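Local coordinates for Ctr9 protein (Myceliophthora thermophila, PDB 6AF0) that probably binds the RNA polymerase II complex, the chain here being a large, mostly helical piece that contains tetratricopeptide repeats, at residues M695-L700 with E726-A731; K716-Y721 with V750-D755; N758-F763 with H781-L786. All coordinates share one frame; numbering follows the deposited sequence.

Interaction 1: M695-L700 with E726-A731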
loop_
_atom_site.group_PDB
_atom_site.type_symbol
_atom_site.label_atom_id
_atom_site.label_comp_id
_atom_site.label_asym_id
_atom_site.label_seq_id
_atom_site.Cartn_x
_atom_site.Cartn_y
_atom_site.Cartn_z
ATOM N N MET A 695 -40.040 -6.975 -11.958
ATOM C CA MET A 695 -40.724 -7.801 -12.943
ATOM C C MET A 695 -40.961 -9.211 -12.428
ATOM O O MET A 695 -42.063 -9.741 -12.539
ATOM C CB MET A 695 -39.917 -7.847 -14.234
ATOM C CG MET A 695 -39.860 -6.534 -14.994
ATOM S SD MET A 695 -41.194 -6.413 -16.209
ATOM C CE MET A 695 -42.579 -6.199 -15.126
ATOM N N GLY A 696 -39.910 -9.804 -11.873
ATOM C CA GLY A 696 -39.975 -11.123 -11.261
ATOM C C GLY A 696 -41.068 -11.162 -10.226
ATOM O O GLY A 696 -41.780 -12.152 -10.131
ATOM N N ASN A 697 -41.189 -10.069 -9.467
ATOM C CA ASN A 697 -42.256 -9.867 -8.469
ATOM C C ASN A 697 -43.647 -9.816 -9.059
ATOM O O ASN A 697 -44.566 -10.434 -8.530
ATOM C CB ASN A 697 -42.055 -8.550 -7.731
ATOM C CG ASN A 697 -41.017 -8.633 -6.628
ATOM O OD1 ASN A 697 -40.418 -9.686 -6.362
ATOM N ND2 ASN A 697 -40.799 -7.498 -5.969
ATOM N N LEU A 698 -43.798 -9.041 -10.129
ATOM C CA LEU A 698 -45.100 -8.840 -10.753
ATOM C C LEU A 698 -45.581 -10.116 -11.409
ATOM O O LEU A 698 -46.729 -10.543 -11.215
ATOM C CB LEU A 698 -45.050 -7.728 -11.795
ATOM C CG LEU A 698 -46.351 -6.908 -11.912
ATOM C CD1 LEU A 698 -46.106 -5.667 -12.747
ATOM C CD2 LEU A 698 -47.524 -7.705 -12.479
ATOM N N HIS A 699 -44.693 -10.713 -12.197
ATOM C CA HIS A 699 -44.967 -12.002 -12.818
ATOM C C HIS A 699 -45.453 -12.938 -11.730
ATOM O O HIS A 699 -46.598 -13.396 -11.761
ATOM C CB HIS A 699 -43.715 -12.559 -13.523
ATOM C CG HIS A 699 -43.541 -12.058 -14.926
ATOM N ND1 HIS A 699 -43.393 -12.904 -16.004
ATOM C CD2 HIS A 699 -43.523 -10.801 -15.432
ATOM C CE1 HIS A 699 -43.285 -12.191 -17.113
ATOM N NE2 HIS A 699 -43.357 -10.911 -16.791
ATOM N N LEU A 700 -44.592 -13.139 -10.737
ATOM C CA LEU A 700 -44.826 -14.069 -9.625
ATOM C C LEU A 700 -46.205 -13.935 -8.982
ATOM O O LEU A 700 -46.872 -14.916 -8.656
ATOM C CB LEU A 700 -43.755 -13.844 -8.563
ATOM C CG LEU A 700 -43.165 -15.037 -7.843
ATOM C CD1 LEU A 700 -42.765 -16.149 -8.792
ATOM C CD2 LEU A 700 -41.970 -14.551 -7.048
ATOM N N GLU A 726 -36.492 -15.672 -15.354
ATOM C CA GLU A 726 -35.703 -14.977 -16.384
ATOM C C GLU A 726 -35.173 -13.664 -15.805
ATOM O O GLU A 726 -33.954 -13.443 -15.744
ATOM C CB GLU A 726 -36.556 -14.672 -17.636
ATOM C CG GLU A 726 -35.885 -14.944 -18.982
ATOM C CD GLU A 726 -36.253 -16.312 -19.536
ATOM O OE1 GLU A 726 -37.448 -16.537 -19.816
ATOM O OE2 GLU A 726 -35.361 -17.173 -19.684
ATOM N N PHE A 727 -36.108 -12.815 -15.368
ATOM C CA PHE A 727 -35.779 -11.495 -14.820
ATOM C C PHE A 727 -34.991 -11.578 -13.505
ATOM O O PHE A 727 -34.037 -10.830 -13.297
ATOM C CB PHE A 727 -37.029 -10.671 -14.558
ATOM C CG PHE A 727 -37.897 -10.448 -15.759
ATOM C CD1 PHE A 727 -37.571 -9.521 -16.711
ATOM C CD2 PHE A 727 -39.092 -11.113 -15.885
ATOM C CE1 PHE A 727 -38.405 -9.289 -17.789
ATOM C CE2 PHE A 727 -39.930 -10.885 -16.962
ATOM C CZ PHE A 727 -39.590 -9.968 -17.913
ATOM N N PHE A 728 -35.398 -12.465 -12.608
ATOM C CA PHE A 728 -34.674 -12.621 -11.361
ATOM C C PHE A 728 -33.209 -12.978 -11.560
ATOM O O PHE A 728 -32.341 -12.512 -10.803
ATOM C CB PHE A 728 -35.307 -13.702 -10.479
ATOM C CG PHE A 728 -36.550 -13.264 -9.753
ATOM C CD1 PHE A 728 -36.663 -11.984 -9.213
ATOM C CD2 PHE A 728 -37.603 -14.156 -9.583
ATOM C CE1 PHE A 728 -37.814 -11.603 -8.553
ATOM C CE2 PHE A 728 -38.752 -13.777 -8.918
ATOM C CZ PHE A 728 -38.861 -12.499 -8.402
ATOM N N ASP A 729 -32.925 -13.829 -12.547
ATOM C CA ASP A 729 -31.565 -14.358 -12.685
ATOM C C ASP A 729 -30.660 -13.312 -13.356
ATOM O O ASP A 729 -29.565 -13.041 -12.862
ATOM C CB ASP A 729 -31.538 -15.749 -13.362
ATOM C CG ASP A 729 -30.926 -15.726 -14.748
ATOM O OD1 ASP A 729 -31.569 -15.199 -15.686
ATOM O OD2 ASP A 729 -29.791 -16.235 -14.893
ATOM N N LYS A 730 -31.134 -12.679 -14.430
ATOM C CA LYS A 730 -30.339 -11.628 -15.073
ATOM C C LYS A 730 -29.959 -10.568 -14.040
ATOM O O LYS A 730 -28.794 -10.229 -13.903
ATOM C CB LYS A 730 -31.071 -10.974 -16.259
ATOM C CG LYS A 730 -30.159 -10.125 -17.159
ATOM C CD LYS A 730 -29.701 -10.864 -18.426
ATOM C CE LYS A 730 -28.765 -10.029 -19.308
ATOM N NZ LYS A 730 -27.961 -10.849 -20.267
ATOM N N ALA A 731 -30.959 -10.061 -13.320
ATOM C CA ALA A 731 -30.761 -9.113 -12.223
ATOM C C ALA A 731 -29.687 -9.591 -11.234
ATOM O O ALA A 731 -28.769 -8.836 -10.871
ATOM C CB ALA A 731 -32.075 -8.899 -11.488
#

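Interaction 2: K716-Y721 with V750-D755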
loop_
_atom_site.group_PDB
_atom_site.type_symbol
_atom_site.label_atom_id
_atom_site.label_comp_id
_atom_site.label_asym_id
_atom_site.label_seq_id
_atom_site.Cartn_x
_atom_site.Cartn_y
_atom_site.Cartn_z
ATOM N N LYS A 716 -49.342 -23.482 -18.681
ATOM C CA LYS A 716 -49.236 -22.104 -19.156
ATOM C C LYS A 716 -48.585 -21.160 -18.137
ATOM O O LYS A 716 -47.762 -20.304 -18.490
ATOM C CB LYS A 716 -50.630 -21.583 -19.512
ATOM C CG LYS A 716 -50.656 -20.751 -20.779
ATOM C CD LYS A 716 -51.955 -19.972 -20.884
ATOM C CE LYS A 716 -51.709 -18.529 -21.285
ATOM N NZ LYS A 716 -52.629 -17.630 -20.539
ATOM N N ARG A 717 -48.977 -21.321 -16.877
ATOM C CA ARG A 717 -48.495 -20.464 -15.804
ATOM C C ARG A 717 -47.104 -20.887 -15.321
ATOM O O ARG A 717 -46.317 -20.046 -14.864
ATOM C CB ARG A 717 -49.504 -20.428 -14.648
ATOM C CG ARG A 717 -49.448 -21.597 -13.669
ATOM C CD ARG A 717 -50.367 -21.305 -12.481
ATOM N NE ARG A 717 -50.192 -22.163 -11.303
ATOM C CZ ARG A 717 -49.069 -22.301 -10.590
ATOM N NH1 ARG A 717 -47.942 -21.679 -10.933
ATOM N NH2 ARG A 717 -49.059 -23.094 -9.525
ATOM N N SER A 718 -46.782 -22.172 -15.434
ATOM C CA SER A 718 -45.408 -22.604 -15.171
ATOM C C SER A 718 -44.404 -22.010 -16.195
ATOM O O SER A 718 -43.207 -21.929 -15.943
ATOM C CB SER A 718 -45.309 -24.120 -15.154
ATOM O OG SER A 718 -44.116 -24.508 -14.498
ATOM N N ALA A 719 -44.901 -21.621 -17.363
ATOM C CA ALA A 719 -44.137 -20.779 -18.288
ATOM C C ALA A 719 -44.018 -19.347 -17.750
ATOM O O ALA A 719 -42.968 -18.715 -17.889
ATOM C CB ALA A 719 -44.789 -20.771 -19.666
ATOM N N ALA A 720 -45.105 -18.836 -17.163
ATOM C CA ALA A 720 -45.118 -17.503 -16.529
ATOM C C ALA A 720 -44.116 -17.383 -15.387
ATOM O O ALA A 720 -43.499 -16.335 -15.217
ATOM C CB ALA A 720 -46.510 -17.145 -16.025
ATOM N N TYR A 721 -43.977 -18.442 -14.596
ATOM C CA TYR A 721 -42.936 -18.490 -13.557
ATOM C C TYR A 721 -41.547 -18.494 -14.177
ATOM O O TYR A 721 -40.622 -17.859 -13.670
ATOM C CB TYR A 721 -43.084 -19.723 -12.662
ATOM C CG TYR A 721 -44.085 -19.572 -11.535
ATOM C CD1 TYR A 721 -45.325 -18.959 -11.741
ATOM C CD2 TYR A 721 -43.805 -20.056 -10.266
ATOM C CE1 TYR A 721 -46.241 -18.828 -10.708
ATOM C CE2 TYR A 721 -44.721 -19.936 -9.239
ATOM C CZ TYR A 721 -45.937 -19.319 -9.463
ATOM O OH TYR A 721 -46.849 -19.187 -8.443
ATOM N N VAL A 750 -40.659 -22.513 -4.263
ATOM C CA VAL A 750 -41.672 -23.144 -3.441
ATOM C C VAL A 750 -42.964 -23.409 -4.220
ATOM O O VAL A 750 -43.590 -24.454 -4.084
ATOM C CB VAL A 750 -41.979 -22.304 -2.189
ATOM C CG1 VAL A 750 -42.572 -20.970 -2.586
ATOM C CG2 VAL A 750 -42.940 -23.043 -1.271
ATOM N N GLU A 751 -43.360 -22.458 -5.039
ATOM C CA GLU A 751 -44.647 -22.533 -5.697
ATOM C C GLU A 751 -44.612 -23.427 -6.925
ATOM O O GLU A 751 -45.495 -24.263 -7.096
ATOM C CB GLU A 751 -45.110 -21.138 -6.077
ATOM C CG GLU A 751 -45.305 -20.232 -4.878
ATOM C CD GLU A 751 -45.906 -18.893 -5.232
ATOM O OE1 GLU A 751 -45.761 -18.453 -6.392
ATOM O OE2 GLU A 751 -46.509 -18.278 -4.327
ATOM N N ASP A 752 -43.608 -23.261 -7.787
ATOM C CA ASP A 752 -43.571 -24.063 -9.015
ATOM C C ASP A 752 -43.076 -25.462 -8.761
ATOM O O ASP A 752 -43.644 -26.395 -9.289
ATOM C CB ASP A 752 -42.738 -23.447 -10.128
ATOM C CG ASP A 752 -43.008 -24.110 -11.475
ATOM O OD1 ASP A 752 -43.689 -23.476 -12.312
ATOM O OD2 ASP A 752 -42.578 -25.271 -11.683
ATOM N N ARG A 753 -42.005 -25.609 -7.996
ATOM C CA ARG A 753 -41.540 -26.944 -7.589
ATOM C C ARG A 753 -41.339 -26.985 -6.114
ATOM O O ARG A 753 -40.393 -26.408 -5.599
ATOM C CB ARG A 753 -40.230 -27.370 -8.250
ATOM C CG ARG A 753 -39.479 -26.305 -9.034
ATOM C CD ARG A 753 -39.752 -26.444 -10.529
ATOM N NE ARG A 753 -38.518 -26.647 -11.284
ATOM C CZ ARG A 753 -37.792 -27.770 -11.273
ATOM N NH1 ARG A 753 -38.152 -28.831 -10.546
ATOM N NH2 ARG A 753 -36.679 -27.832 -11.996
ATOM N N LYS A 754 -42.167 -27.749 -5.436
ATOM C CA LYS A 754 -42.313 -27.574 -4.010
ATOM C C LYS A 754 -40.999 -27.960 -3.362
ATOM O O LYS A 754 -40.907 -28.976 -2.687
ATOM C CB LYS A 754 -43.474 -28.401 -3.454
ATOM C CG LYS A 754 -44.564 -28.782 -4.435
ATOM C CD LYS A 754 -45.600 -27.690 -4.595
ATOM C CE LYS A 754 -46.499 -28.008 -5.781
ATOM N NZ LYS A 754 -47.820 -27.331 -5.676
ATOM N N ASP A 755 -39.983 -27.142 -3.600
ATOM C CA ASP A 755 -38.664 -27.377 -3.075
ATOM C C ASP A 755 -38.483 -26.424 -1.921
ATOM O O ASP A 755 -37.936 -25.343 -2.073
ATOM C CB ASP A 755 -37.604 -27.141 -4.139
ATOM C CG ASP A 755 -36.231 -27.471 -3.650
ATOM O OD1 ASP A 755 -36.054 -27.580 -2.415
ATOM O OD2 ASP A 755 -35.331 -27.615 -4.499
#

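Interaction 3: N758-F763 with H781-L786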
loop_
_atom_site.group_PDB
_atom_site.type_symbol
_atom_site.label_atom_id
_atom_site.label_comp_id
_atom_site.label_asym_id
_atom_site.label_seq_id
_atom_site.Cartn_x
_atom_site.Cartn_y
_atom_site.Cartn_z
ATOM N N ASN A 758 -34.347 -26.192 -0.030
ATOM C CA ASN A 758 -33.316 -25.224 -0.460
ATOM C C ASN A 758 -33.881 -23.815 -0.585
ATOM O O ASN A 758 -33.183 -22.838 -0.316
ATOM C CB ASN A 758 -32.547 -25.625 -1.737
ATOM C CG ASN A 758 -33.139 -26.816 -2.433
ATOM O OD1 ASN A 758 -33.671 -27.714 -1.786
ATOM N ND2 ASN A 758 -33.045 -26.842 -3.756
ATOM N N ALA A 759 -35.147 -23.701 -0.963
ATOM C CA ALA A 759 -35.771 -22.394 -0.974
ATOM C C ALA A 759 -35.553 -21.815 0.400
ATOM O O ALA A 759 -35.260 -20.637 0.533
ATOM C CB ALA A 759 -37.249 -22.481 -1.291
ATOM N N LEU A 760 -35.656 -22.662 1.418
ATOM C CA LEU A 760 -35.348 -22.263 2.783
ATOM C C LEU A 760 -33.898 -21.812 3.021
ATOM O O LEU A 760 -33.649 -20.983 3.878
ATOM C CB LEU A 760 -35.686 -23.384 3.765
ATOM C CG LEU A 760 -35.421 -23.026 5.230
ATOM C CD1 LEU A 760 -36.136 -21.728 5.543
ATOM C CD2 LEU A 760 -35.860 -24.118 6.185
ATOM N N GLN A 761 -32.943 -22.375 2.295
ATOM C CA GLN A 761 -31.554 -21.894 2.358
ATOM C C GLN A 761 -31.468 -20.433 1.954
ATOM O O GLN A 761 -30.930 -19.597 2.688
ATOM C CB GLN A 761 -30.645 -22.705 1.439
ATOM C CG GLN A 761 -30.514 -24.158 1.832
ATOM C CD GLN A 761 -29.456 -24.356 2.888
ATOM O OE1 GLN A 761 -29.470 -23.686 3.928
ATOM N NE2 GLN A 761 -28.524 -25.274 2.629
ATOM N N ILE A 762 -32.007 -20.150 0.770
ATOM C CA ILE A 762 -32.082 -18.790 0.240
ATOM C C ILE A 762 -32.674 -17.894 1.306
ATOM O O ILE A 762 -32.050 -16.918 1.725
ATOM C CB ILE A 762 -32.953 -18.698 -1.033
ATOM C CG1 ILE A 762 -32.247 -19.335 -2.243
ATOM C CG2 ILE A 762 -33.260 -17.248 -1.354
ATOM C CD1 ILE A 762 -32.751 -20.706 -2.628
ATOM N N PHE A 763 -33.861 -18.275 1.766
ATOM C CA PHE A 763 -34.550 -17.559 2.826
ATOM C C PHE A 763 -33.691 -17.273 4.057
ATOM O O PHE A 763 -33.834 -16.212 4.628
ATOM C CB PHE A 763 -35.844 -18.271 3.253
ATOM C CG PHE A 763 -36.994 -18.035 2.317
ATOM C CD1 PHE A 763 -37.324 -16.756 1.924
ATOM C CD2 PHE A 763 -37.751 -19.097 1.830
ATOM C CE1 PHE A 763 -38.374 -16.538 1.049
ATOM C CE2 PHE A 763 -38.800 -18.883 0.951
ATOM C CZ PHE A 763 -39.109 -17.598 0.558
ATOM N N HIS A 781 -44.195 -19.191 6.556
ATOM C CA HIS A 781 -44.925 -20.031 5.595
ATOM C C HIS A 781 -44.214 -21.343 5.267
ATOM O O HIS A 781 -44.841 -22.399 5.195
ATOM C CB HIS A 781 -45.150 -19.279 4.290
ATOM C CG HIS A 781 -46.017 -18.072 4.427
ATOM N ND1 HIS A 781 -46.710 -17.779 5.580
ATOM C CD2 HIS A 781 -46.350 -17.110 3.534
ATOM C CE1 HIS A 781 -47.412 -16.676 5.400
ATOM N NE2 HIS A 781 -47.216 -16.254 4.164
ATOM N N ILE A 782 -42.913 -21.258 5.026
ATOM C CA ILE A 782 -42.110 -22.448 4.782
ATOM C C ILE A 782 -42.079 -23.343 6.024
ATOM O O ILE A 782 -42.305 -24.532 5.930
ATOM C CB ILE A 782 -40.670 -22.083 4.342
ATOM C CG1 ILE A 782 -40.682 -21.275 3.037
ATOM C CG2 ILE A 782 -39.810 -23.326 4.154
ATOM C CD1 ILE A 782 -41.380 -21.938 1.863
ATOM N N TYR A 783 -41.827 -22.771 7.186
ATOM C CA TYR A 783 -41.681 -23.571 8.402
ATOM C C TYR A 783 -42.991 -24.203 8.827
ATOM O O TYR A 783 -43.005 -25.255 9.455
ATOM C CB TYR A 783 -41.171 -22.724 9.541
ATOM C CG TYR A 783 -39.702 -22.477 9.508
ATOM C CD1 TYR A 783 -38.949 -22.581 10.654
ATOM C CD2 TYR A 783 -39.054 -22.129 8.337
ATOM C CE1 TYR A 783 -37.587 -22.338 10.643
ATOM C CE2 TYR A 783 -37.697 -21.890 8.325
ATOM C CZ TYR A 783 -36.968 -21.992 9.478
ATOM O OH TYR A 783 -35.618 -21.758 9.455
ATOM N N ALA A 784 -44.091 -23.539 8.499
ATOM C CA ALA A 784 -45.418 -24.105 8.678
ATOM C C ALA A 784 -45.575 -25.380 7.855
ATOM O O ALA A 784 -46.147 -26.361 8.339
ATOM C CB ALA A 784 -46.489 -23.095 8.282
ATOM N N GLU A 785 -45.081 -25.355 6.618
ATOM C CA GLU A 785 -45.115 -26.530 5.750
ATOM C C GLU A 785 -44.228 -27.662 6.273
ATOM O O GLU A 785 -44.617 -28.827 6.245
ATOM C CB GLU A 785 -44.697 -26.166 4.328
ATOM C CG GLU A 785 -45.188 -27.175 3.306
ATOM C CD GLU A 785 -46.692 -27.243 3.236
ATOM O OE1 GLU A 785 -47.338 -26.235 3.567
ATOM O OE2 GLU A 785 -47.227 -28.300 2.852
ATOM N N LEU A 786 -43.054 -27.297 6.783
ATOM C CA LEU A 786 -42.037 -28.267 7.214
ATOM C C LEU A 786 -42.279 -28.782 8.622
ATOM O O LEU A 786 -41.368 -29.318 9.259
ATOM C CB LEU A 786 -40.614 -27.658 7.111
ATOM C CG LEU A 786 -39.752 -28.016 5.883
ATOM C CD1 LEU A 786 -40.526 -28.067 4.567
ATOM C CD2 LEU A 786 -38.604 -27.027 5.759
#

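Interaction 1: M695-L700 with E726-A731
Phe727 and Phe728 are the two rings through which helix 712-734 packs on Met695, Gly696, His699 and Leu700 of helix 689-704. The two helices form an antiparallel hairpin in the stacked-helix architecture of this TPR protein. Their local axes come within 8.7 Å at an angle of 162°. No hydrogen bond spans the contact.

The aromatic pair is T-shaped. Phe727 turns its edge to one face of the His699 ring, with CE2 above that face and the ring centroids 5.0 Å apart. The planes are inclined at 68°.

Met695 lies over a face of the Phe727 ring. Its CB makes a CH-pi contact, 3.7 Å from the centroid of the Phe727 ring and close to the ring normal. Its SD adds a Met-aromatic contact at 4.6 Å from that centroid. Further along, the side chain turns off to Arg675 and Lys678 of helix 673-684.

Gly696 is where the backbones come nearest. It has no side chain, and its CA packs directly on a face of the Phe728 ring, 3.6 Å from the centroid.

Apolar packing completes the contact. Phe728 also touches Val693 of helix 689-704 and Ile745 of helix 739-752, where Leu700 meets Ile747. Across the contact, Leu700 CD2 meets the edge of the Phe728 ring, 3.8 Å from CE2.

Interaction 2: K716-Y721 with V750-D755
Tyr721 and Ser718 each give a hydroxyl hydrogen bond to an acid of 750-755. The contact joins two consecutive helices of the TPR-type helical stack. An early part of helix 712-734 meets the C-terminal end of helix 739-752, where Glu751 and Asp752 lie.

Tyr721 OH donates to Glu751 OE1 at 2.4 Å. The other carboxylate oxygen, Glu751 OE2, forms a salt bridge with Arg704 NH1 of helix 689-704. Both oxygens of Glu751 are therefore engaged, and the acid ties its own helix to two others. Ser718 OG donates to Asp752 OD1 at 2.5 Å. Both bonds are modelled very short, and at this resolution nothing rests on their exact lengths. Asp752 CG is anti to its backbone N (chi1 -165°), and from there OD1 meets the serine hydroxyl.

The Tyr721 ring crosses the Glu751 side chain at about a right angle. Glu751 CB lies at the ring edge, 3.4 Å from Tyr721 CE2. Asp752 CB also touches the ring, 3.6 Å from Tyr721 CD2. Over one face stands Arg717 NH1 of the same helix, 4.8 Å from Asp752 OD1. That spacing is too long for a salt bridge, though the positive charge may still favour the nearby carboxylate.

A phenylalanine in place of Tyr721 would probably keep much of the ring packing but leave Glu751 OE1 without its hydroxyl donor. Tyr721 and Asp752 each meet an aromatic side chain of another protein's chain. Asp755 is at the N-cap of helix 756-770: its OD1 accepts a hydrogen bond from Asn758 N.

Interaction 3: N758-F763 with H781-L786
Leu760 and Phe763 of helix 756-770 face Ile782, Tyr783 and Leu786 at the end of helix 773-785. Segment 781-786 belongs to a predicted TPR, and helix 756-770 is the helix just before it. The two helices run roughly antiparallel, with local axes 10.8 Å apart and an angle of 147° between their directions. The backbones are nearest at Leu760 and Ile782.

Aliphatic contacts come first. Leu760 CB meets Ile782 CG2 at 4.1 Å. Leu760 CD2 reaches Leu786 CD2 at 4.0 Å, just where the second helix ends. Leu760 CG is anti to the backbone N (chi1 -179°), which carries the branch across to its partners.

The other contacts involve rings. The Leu760 side chain crosses Tyr783 at about a right angle. Its methyl CD2 is 3.6 Å from Tyr783 CE2, while the exact placing of the other methyl, CD1, is doubtful. The Tyr783 side chain also touches Lys791 and Ala792 of helix 789-801. Ile782 CG1 touches the Phe763 ring, 3.7 Å from CE2, and the side chains again cross at about a right angle.

Tyr756 of helix 756-770 lies against both Ile782 and Leu786. No hydrogen bond or ion pair joins the two segments. The pair is thus held by burial of hydrocarbon groups and van der Waals contact, with Leu760 touching three side chains of the facing segment.

Overall arrangement
From the N terminus, helix 689-704 comes first. Interaction 1 closes the loop between it and helix 712-734. Interaction 2 starts on that second helix, before the later half of interaction 1, and closes onto the end of helix 739-752. The two contacts therefore cross along the chain. They also touch, at His699 with Ala720 and at Leu700 with Tyr721. Interaction 3 follows in series and pairs helix 756-770 with helix 773-785. It does not touch interaction 1, but Val750 meets Ile782 and so connects it with interaction 2. Together, the three contacts tie five successive helices into one continuous stretch of the helical stack.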